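Local coordinates for tail spike protein (Acinetobacter phage vB_AbaP_AS12, PDB 6EU4) that forms a trimeric, beta-helical tailspike that probably recognises, and may degrade, the capsular polysaccharide of the bacterial host Acinetobacter baumannii, at residues N86-P91 and G116-L121; V322-C327 and S343-S348; V381-G386 and S413-S418. All blocks are in the same frame, centred on the assembly; numbering follows the deposited sequence.

The three contacts each join neighbouring parallel strands of the beta-helix and follow one another along the chain, each closing before the next opens. They sample at different heights how such a helix grows by adding one turn to the next. Contact 1 pairs the short strand 88-89 with strand 118-121, where the run of parallel strands begins. Its centre lies 38 Å from that of contact 2 and 48 Å from that of contact 3. Contacts 2 and 3 are direct neighbours, their centres 10 Å apart: strands 344-348 and 380-384 lie side by side, probably hydrogen-bonded through Ile347, Lys382 and Thr384. All three also touch the second subunit, so strand pairing within the chain and packing between chains meet in the same places.

Contact 1: residues N86-P91 and G116-L121; sequences NNTVSP and GCKVRL
Val89 and Cys117 form the apolar centre of this parallel strand pair. Val89 CG2, in the crowded position between its own backbone N and carbonyl carbon, lies 3.7 Å from Cys117 CB, while CG1 turns to the sulfur. Further along, Pro91 crosses Leu121 at about a right angle, its CG meeting CD2 at 3.8 Å. Val112 of helix 106-113 packs on Val89, Pro91 and Val119.

Three backbone bonds join the strands. Val89 supplies both its groups: its N donates to Lys118 O almost straight (168°), and its O accepts from Arg120 N. Lys118 N reaches Asn87 O less squarely, at 140°. Asn87, in a left-handed backbone conformation, sends ND2 to Gly116 O (3.1 Å), and its OD1 takes Lys53 NZ of the second subunit.

On the other face, Thr88 CG2 lies alongside Arg120 CG at 3.6 Å. The hydroxyl of Thr88 bonds back to Asn86 O. The fully extended Lys118 carries NZ to Glu140 of its own chain and Glu140 of the second subunit. Carboxylates from two chains thus share one ammonium group, which probably eases their mutual repulsion and ties an apolar-backed strand pair into the trimer.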
loop_
_atom_site.group_PDB
_atom_site.type_symbol
_atom_site.label_atom_id
_atom_site.label_comp_id
_atom_site.label_asym_id
_atom_site.label_seq_id
_atom_site.Cartn_x
_atom_site.Cartn_y
_atom_site.Cartn_z
ATOM N N ASN A 86 5.794 32.624 24.549
ATOM C CA ASN A 86 5.408 31.274 24.172
ATOM C C ASN A 86 6.615 30.456 23.731
ATOM O O ASN A 86 6.536 29.651 22.799
ATOM C CB ASN A 86 4.337 31.296 23.084
ATOM C CG ASN A 86 3.071 31.965 23.539
ATOM O OD1 ASN A 86 2.557 31.694 24.628
ATOM N ND2 ASN A 86 2.561 32.866 22.715
ATOM N N ASN A 87 7.737 30.668 24.431
ATOM C CA ASN A 87 8.933 29.834 24.309
ATOM C C ASN A 87 9.382 29.684 22.861
ATOM O O ASN A 87 9.806 28.609 22.431
ATOM C CB ASN A 87 8.704 28.450 24.921
ATOM C CG ASN A 87 10.011 27.685 25.151
ATOM O OD1 ASN A 87 11.032 28.269 25.507
ATOM N ND2 ASN A 87 9.976 26.381 24.931
ATOM N N THR A 88 9.305 30.775 22.105
ATOM C CA THR A 88 9.712 30.779 20.703
ATOM C C THR A 88 10.687 31.916 20.449
ATOM O O THR A 88 10.429 33.050 20.859
ATOM C CB THR A 88 8.496 30.934 19.808
ATOM O OG1 THR A 88 7.567 29.891 20.106
ATOM C CG2 THR A 88 8.902 30.858 18.342
ATOM N N VAL A 89 11.798 31.623 19.767
ATOM C CA VAL A 89 12.791 32.633 19.407
ATOM C C VAL A 89 13.245 32.393 17.974
ATOM O O VAL A 89 12.951 31.365 17.359
ATOM C CB VAL A 89 14.038 32.635 20.327
ATOM C CG1 VAL A 89 13.660 32.932 21.773
ATOM C CG2 VAL A 89 14.782 31.321 20.199
ATOM N N SER A 90 14.016 33.353 17.465
ATOM C CA SER A 90 14.652 33.306 16.161
ATOM C C SER A 90 16.162 33.483 16.322
ATOM O O SER A 90 16.610 34.077 17.301
ATOM C CB SER A 90 14.098 34.409 15.255
ATOM O OG SER A 90 12.692 34.264 15.079
ATOM N N PRO A 91 16.969 32.984 15.386
ATOM C CA PRO A 91 18.422 33.207 15.490
ATOM C C PRO A 91 18.803 34.676 15.649
ATOM O O PRO A 91 19.823 34.981 16.281
ATOM C CB PRO A 91 18.951 32.609 14.179
ATOM C CG PRO A 91 17.953 31.561 13.833
ATOM C CD PRO A 91 16.627 32.118 14.247
ATOM N N GLY A 116 16.337 25.216 24.093
ATOM C CA GLY A 116 15.067 24.688 24.545
ATOM C C GLY A 116 13.855 25.423 24.016
ATOM O O GLY A 116 12.721 24.988 24.278
ATOM N N CYS A 117 14.046 26.524 23.287
ATOM C CA CYS A 117 12.932 27.212 22.647
ATOM C C CYS A 117 12.585 26.546 21.320
ATOM O O CYS A 117 13.420 25.905 20.681
ATOM C CB CYS A 117 13.272 28.680 22.385
ATOM S SG CYS A 117 13.884 29.573 23.834
ATOM N N LYS A 118 11.332 26.727 20.901
ATOM C CA LYS A 118 11.002 26.572 19.492
ATOM C C LYS A 118 11.786 27.614 18.706
ATOM O O LYS A 118 11.881 28.772 19.114
ATOM C CB LYS A 118 9.496 26.757 19.271
ATOM C CG LYS A 118 9.078 26.655 17.812
ATOM C CD LYS A 118 7.562 26.768 17.626
ATOM C CE LYS A 118 7.201 26.627 16.157
ATOM N NZ LYS A 118 5.723 26.698 15.963
ATOM N N VAL A 119 12.371 27.197 17.591
ATOM C CA VAL A 119 13.224 28.059 16.774
ATOM C C VAL A 119 12.501 28.351 15.472
ATOM O O VAL A 119 12.180 27.424 14.720
ATOM C CB VAL A 119 14.580 27.411 16.487
ATOM C CG1 VAL A 119 15.392 28.298 15.555
ATOM C CG2 VAL A 119 15.339 27.199 17.774
ATOM N N ARG A 120 12.290 29.635 15.192
ATOM C CA ARG A 120 11.730 30.087 13.929
ATOM C C ARG A 120 12.834 30.609 13.015
ATOM O O ARG A 120 13.666 31.426 13.430
ATOM C CB ARG A 120 10.686 31.175 14.167
ATOM C CG ARG A 120 9.379 30.630 14.749
ATOM C CD ARG A 120 8.472 30.004 13.668
ATOM N NE ARG A 120 7.831 31.077 12.907
ATOM C CZ ARG A 120 8.163 31.445 11.674
ATOM N NH1 ARG A 120 9.114 30.798 10.989
ATOM N NH2 ARG A 120 7.529 32.476 11.116
ATOM N N LEU A 121 12.833 30.143 11.775
ATOM C CA LEU A 121 13.766 30.609 10.756
ATOM C C LEU A 121 13.040 31.565 9.816
ATOM O O LEU A 121 12.008 31.214 9.240
ATOM C CB LEU A 121 14.345 29.425 9.981
ATOM C CG LEU A 121 15.052 28.373 10.849
ATOM C CD1 LEU A 121 15.626 27.239 9.987
ATOM C CD2 LEU A 121 16.143 28.977 11.739
#

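Contact 2: residues V322-C327 and S343-S348; sequences VTMVTC and SEVNIS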
loop_
_atom_site.group_PDB
_atom_site.type_symbol
_atom_site.label_atom_id
_atom_site.label_comp_id
_atom_site.label_asym_id
_atom_site.label_seq_id
_atom_site.Cartn_x
_atom_site.Cartn_y
_atom_site.Cartn_z
ATOM N N VAL A 322 11.186 -3.049 2.215
ATOM C CA VAL A 322 10.731 -1.748 1.735
ATOM C C VAL A 322 9.514 -1.957 0.851
ATOM O O VAL A 322 9.499 -2.862 0.011
ATOM C CB VAL A 322 11.820 -1.021 0.916
ATOM C CG1 VAL A 322 11.305 0.297 0.346
ATOM C CG2 VAL A 322 13.099 -0.809 1.749
ATOM N N THR A 323 8.510 -1.097 1.022
ATOM C CA THR A 323 7.356 -1.036 0.134
ATOM C C THR A 323 7.337 0.332 -0.520
ATOM O O THR A 323 7.423 1.350 0.183
ATOM C CB THR A 323 6.029 -1.233 0.880
ATOM O OG1 THR A 323 5.995 -2.505 1.534
ATOM C CG2 THR A 323 4.857 -1.174 -0.088
HETATM N N MSE A 324 7.211 0.352 -1.851
HETATM C CA MSE A 324 7.105 1.579 -2.622
HETATM C C MSE A 324 5.707 1.648 -3.219
HETATM O O MSE A 324 5.340 0.809 -4.045
HETATM C CB MSE A 324 8.160 1.629 -3.736
HETATM C CG MSE A 324 9.544 1.437 -3.271
HETATM SE SE MSE A 324 10.743 1.748 -4.791
HETATM C CE MSE A 324 12.360 1.143 -3.918
ATOM N N VAL A 325 4.925 2.631 -2.797
ATOM C CA VAL A 325 3.522 2.756 -3.178
ATOM C C VAL A 325 3.397 3.955 -4.115
ATOM O O VAL A 325 3.559 5.105 -3.690
ATOM C CB VAL A 325 2.617 2.921 -1.949
ATOM C CG1 VAL A 325 1.160 2.832 -2.353
ATOM C CG2 VAL A 325 2.940 1.872 -0.917
ATOM N N THR A 326 3.085 3.677 -5.376
ATOM C CA THR A 326 2.897 4.678 -6.427
ATOM C C THR A 326 4.059 5.680 -6.486
ATOM O O THR A 326 3.851 6.892 -6.590
ATOM C CB THR A 326 1.551 5.412 -6.269
ATOM O OG1 THR A 326 0.685 4.719 -5.354
ATOM C CG2 THR A 326 0.814 5.450 -7.602
ATOM N N CYS A 327 5.291 5.164 -6.456
ATOM C CA CYS A 327 6.490 5.981 -6.602
ATOM C C CYS A 327 6.853 6.147 -8.075
ATOM O O CYS A 327 6.335 5.454 -8.961
ATOM C CB CYS A 327 7.647 5.378 -5.797
ATOM S SG CYS A 327 7.315 5.485 -3.977
ATOM N N SER A 343 17.053 -8.545 0.592
ATOM C CA SER A 343 16.003 -7.574 0.857
ATOM C C SER A 343 14.679 -8.015 0.269
ATOM O O SER A 343 14.635 -8.707 -0.748
ATOM C CB SER A 343 16.364 -6.202 0.275
ATOM O OG SER A 343 17.461 -5.660 0.966
ATOM N N GLU A 344 13.596 -7.566 0.910
ATOM C CA GLU A 344 12.234 -7.728 0.411
ATOM C C GLU A 344 11.750 -6.368 -0.070
ATOM O O GLU A 344 11.710 -5.414 0.717
ATOM C CB GLU A 344 11.302 -8.272 1.500
ATOM C CG GLU A 344 9.827 -8.326 1.026
ATOM C CD GLU A 344 8.915 -9.165 1.915
ATOM O OE1 GLU A 344 9.339 -9.717 2.970
ATOM O OE2 GLU A 344 7.734 -9.261 1.548
ATOM N N VAL A 345 11.416 -6.262 -1.357
ATOM C CA VAL A 345 10.975 -4.990 -1.928
ATOM C C VAL A 345 9.705 -5.246 -2.729
ATOM O O VAL A 345 9.709 -6.034 -3.684
ATOM C CB VAL A 345 12.069 -4.347 -2.799
ATOM C CG1 VAL A 345 11.683 -2.933 -3.191
ATOM C CG2 VAL A 345 13.423 -4.343 -2.073
ATOM N N ASN A 346 8.621 -4.596 -2.335
ATOM C CA ASN A 346 7.366 -4.640 -3.072
ATOM C C ASN A 346 7.206 -3.295 -3.743
ATOM O O ASN A 346 7.098 -2.275 -3.057
ATOM C CB ASN A 346 6.187 -4.916 -2.153
ATOM C CG ASN A 346 4.896 -5.115 -2.927
ATOM O OD1 ASN A 346 4.834 -4.902 -4.146
ATOM N ND2 ASN A 346 3.879 -5.601 -2.241
ATOM N N ILE A 347 7.215 -3.287 -5.068
ATOM C CA ILE A 347 7.108 -2.057 -5.854
ATOM C C ILE A 347 5.720 -2.077 -6.488
ATOM O O ILE A 347 5.477 -2.841 -7.433
ATOM C CB ILE A 347 8.214 -1.961 -6.911
ATOM C CG1 ILE A 347 9.606 -2.098 -6.247
ATOM C CG2 ILE A 347 8.104 -0.673 -7.655
ATOM C CD1 ILE A 347 10.753 -2.013 -7.195
ATOM N N SER A 348 4.803 -1.252 -5.983
ATOM C CA SER A 348 3.399 -1.308 -6.381
ATOM C C SER A 348 3.037 -0.054 -7.166
ATOM O O SER A 348 3.186 1.071 -6.669
ATOM C CB SER A 348 2.471 -1.470 -5.167
ATOM O OG SER A 348 2.336 -0.267 -4.431
HETATM O O HOH W 1 3.959 -4.217 0.644
HETATM O O HOH W 2 5.743 2.220 -6.604
#
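Backbone hydrogen bonds carry most of this contact between two strands running the same way, their axes 4.8 Å apart and only 6° from parallel. Val322, Met324 and Thr326 on one strand exchange bonds with Glu344, Asn346 and Ser348 on the other, in five N-H to carbonyl rungs. Met324 lies at the middle of the ladder: its N donates to Asn346 O at 173°, and its O receives Ser348 N. The last rung, Thr326 N to Ser348 O at 2.9 Å, comes from a residue with a left-handed backbone, where the chain turns out of strand 322-325.

Apolar contact is looser and lies on the face of Val322, Met324, Val345 and Ile347. The selenomethionine at 324 is extended beyond CG, so SE passes Ile347 CG1 at 4.3 Å and CE ends against Val345 CG1 at 4.2 Å.

Polar side chains and water occupy the opposite face and the strand end. In the conformer given, Ser348 OG takes the crowded position between its own N and carbonyl carbon (chi1 75°) and lies 3.5 Å from Val325 CA. One water lies 2.8 Å from Thr323 OG1 and takes a weak bond from Asn346 ND2, whereas another accepts from Cys327 N and donates to Ser348 O. Thr323 OG1 also bonds Thr326 OG1 of the second subunit.

Strand 284-304 continues the ladder beyond Thr323 and Val325, and strand 380-384 does so beyond 344-348. Phe315 and Ile317 of strand 311-318 pack against Met324, so the pair is two neighbouring strands in a wall of the beta-helix.

Contact 3: residues V381-G386 and S413-S418; sequences VKLTGG and SVFEVS
The Phe415 ring is the flat apolar group of this strand pair, and CG anti to the backbone N (chi1 180°) brings its end nearer to strand 381-384. Val381 CG1 lies in the ring plane at its edge, 3.9 Å from CD1. Leu383 CD1 approaches obliquely near CZ, at 4.1 Å, and also touches Val417 CG2, whose side chain runs beside that of Leu383. Val375, Ala407 and Val409 from neighbouring strands pack on the same ring, so the aromatic group belongs to the interior of the coil.

On the opposite sheet face Glu416 crosses Lys382 obliquely, OE1 lying against CB and CD of its aliphatic chain. OE1 comes to 3.5 Å from Lys382 CD, but the extended lysine carries NZ on to 5.0 Å from OE1, too far for a salt bridge. Glu420 of the second subunit places a like charge close to OE2, which may raise the proton affinity of this pair of acids.

Between the faces runs the parallel ladder, the short axes only 4° apart. Val381 and Leu383 give N and O alike; the straightest rung is Leu383 N to Glu416 O, at 170°. Where the strands end, Ser418 OG replaces a carbonyl and accepts Gly385 N at 2.8 Å. Thr421 OG1 hydrogen-bonds to both this hydroxyl and Gly385 O.

Strand 344-348 pairs with 381-384 on its far side and strand 450-455 with 414-417. Side chains of strands 371-376 and 405-409 pack against the side carrying Val381, Leu383 and Phe415, the stacked arrangement of parallel beta-helix turns.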
loop_
_atom_site.group_PDB
_atom_site.type_symbol
_atom_site.label_atom_id
_atom_site.label_comp_id
_atom_site.label_asym_id
_atom_site.label_seq_id
_atom_site.Cartn_x
_atom_site.Cartn_y
_atom_site.Cartn_z
ATOM N N VAL A 381 11.645 -9.708 -4.616
ATOM C CA VAL A 381 11.275 -8.472 -5.291
ATOM C C VAL A 381 10.018 -8.754 -6.094
ATOM O O VAL A 381 9.986 -9.715 -6.873
ATOM C CB VAL A 381 12.407 -7.958 -6.203
ATOM C CG1 VAL A 381 11.943 -6.836 -7.094
ATOM C CG2 VAL A 381 13.596 -7.493 -5.365
ATOM N N LYS A 382 8.991 -7.924 -5.907
ATOM C CA LYS A 382 7.735 -8.096 -6.630
ATOM C C LYS A 382 7.339 -6.796 -7.302
ATOM O O LYS A 382 7.338 -5.738 -6.662
ATOM C CB LYS A 382 6.603 -8.535 -5.703
ATOM C CG LYS A 382 5.285 -8.670 -6.437
ATOM C CD LYS A 382 4.248 -9.261 -5.515
ATOM C CE LYS A 382 2.927 -9.545 -6.240
ATOM N NZ LYS A 382 1.828 -9.883 -5.272
ATOM N N LEU A 383 6.966 -6.890 -8.580
ATOM C CA LEU A 383 6.391 -5.771 -9.318
ATOM C C LEU A 383 4.889 -5.995 -9.368
ATOM O O LEU A 383 4.407 -6.880 -10.084
ATOM C CB LEU A 383 6.984 -5.664 -10.719
ATOM C CG LEU A 383 8.522 -5.726 -10.796
ATOM C CD1 LEU A 383 8.989 -5.490 -12.202
ATOM C CD2 LEU A 383 9.172 -4.737 -9.861
ATOM N N THR A 384 4.165 -5.229 -8.561
ATOM C CA THR A 384 2.706 -5.269 -8.503
ATOM C C THR A 384 2.205 -4.162 -9.418
ATOM O O THR A 384 2.176 -2.997 -9.032
ATOM C CB THR A 384 2.220 -5.073 -7.071
ATOM O OG1 THR A 384 2.785 -6.102 -6.239
ATOM C CG2 THR A 384 0.706 -5.145 -6.994
ATOM N N GLY A 385 1.805 -4.534 -10.623
ATOM C CA GLY A 385 1.505 -3.554 -11.644
ATOM C C GLY A 385 2.699 -2.665 -11.928
ATOM O O GLY A 385 3.856 -3.099 -11.904
ATOM N N GLY A 386 2.410 -1.405 -12.211
ATOM C CA GLY A 386 3.432 -0.451 -12.568
ATOM C C GLY A 386 3.708 -0.406 -14.061
ATOM O O GLY A 386 3.306 -1.275 -14.846
ATOM N N SER A 413 16.975 -16.141 -4.223
ATOM C CA SER A 413 16.048 -15.027 -4.381
ATOM C C SER A 413 14.800 -15.440 -5.154
ATOM O O SER A 413 14.755 -16.479 -5.817
ATOM C CB SER A 413 16.718 -13.878 -5.103
ATOM O OG SER A 413 17.803 -13.372 -4.333
ATOM N N VAL A 414 13.781 -14.594 -5.066
ATOM C CA VAL A 414 12.550 -14.752 -5.834
ATOM C C VAL A 414 12.197 -13.401 -6.437
ATOM O O VAL A 414 12.352 -12.357 -5.791
ATOM C CB VAL A 414 11.403 -15.323 -4.982
ATOM C CG1 VAL A 414 11.068 -14.419 -3.823
ATOM C CG2 VAL A 414 10.180 -15.583 -5.850
ATOM N N PHE A 415 11.758 -13.431 -7.694
ATOM C CA PHE A 415 11.391 -12.255 -8.472
ATOM C C PHE A 415 10.016 -12.510 -9.071
ATOM O O PHE A 415 9.805 -13.543 -9.714
ATOM C CB PHE A 415 12.422 -12.001 -9.582
ATOM C CG PHE A 415 12.134 -10.805 -10.451
ATOM C CD1 PHE A 415 12.080 -9.522 -9.913
ATOM C CD2 PHE A 415 11.971 -10.956 -11.820
ATOM C CE1 PHE A 415 11.863 -8.413 -10.728
ATOM C CE2 PHE A 415 11.744 -9.855 -12.631
ATOM C CZ PHE A 415 11.682 -8.585 -12.087
ATOM N N GLU A 416 9.092 -11.574 -8.870
ATOM C CA GLU A 416 7.702 -11.736 -9.282
ATOM C C GLU A 416 7.297 -10.533 -10.125
ATOM O O GLU A 416 7.554 -9.392 -9.741
ATOM C CB GLU A 416 6.777 -11.884 -8.058
ATOM C CG GLU A 416 7.105 -13.119 -7.199
ATOM C CD GLU A 416 6.509 -13.090 -5.773
ATOM O OE1 GLU A 416 6.339 -12.008 -5.181
ATOM O OE2 GLU A 416 6.231 -14.169 -5.232
ATOM N N VAL A 417 6.684 -10.792 -11.283
ATOM C CA VAL A 417 6.185 -9.747 -12.180
ATOM C C VAL A 417 4.722 -10.025 -12.472
ATOM O O VAL A 417 4.395 -11.050 -13.081
ATOM C CB VAL A 417 6.976 -9.666 -13.499
ATOM C CG1 VAL A 417 6.430 -8.525 -14.391
ATOM C CG2 VAL A 417 8.460 -9.464 -13.256
ATOM N N SER A 418 3.851 -9.107 -12.066
ATOM C CA SER A 418 2.418 -9.266 -12.270
ATOM C C SER A 418 2.055 -9.183 -13.753
ATOM O O SER A 418 2.794 -8.607 -14.553
ATOM C CB SER A 418 1.657 -8.186 -11.496
ATOM O OG SER A 418 1.776 -6.928 -12.152
#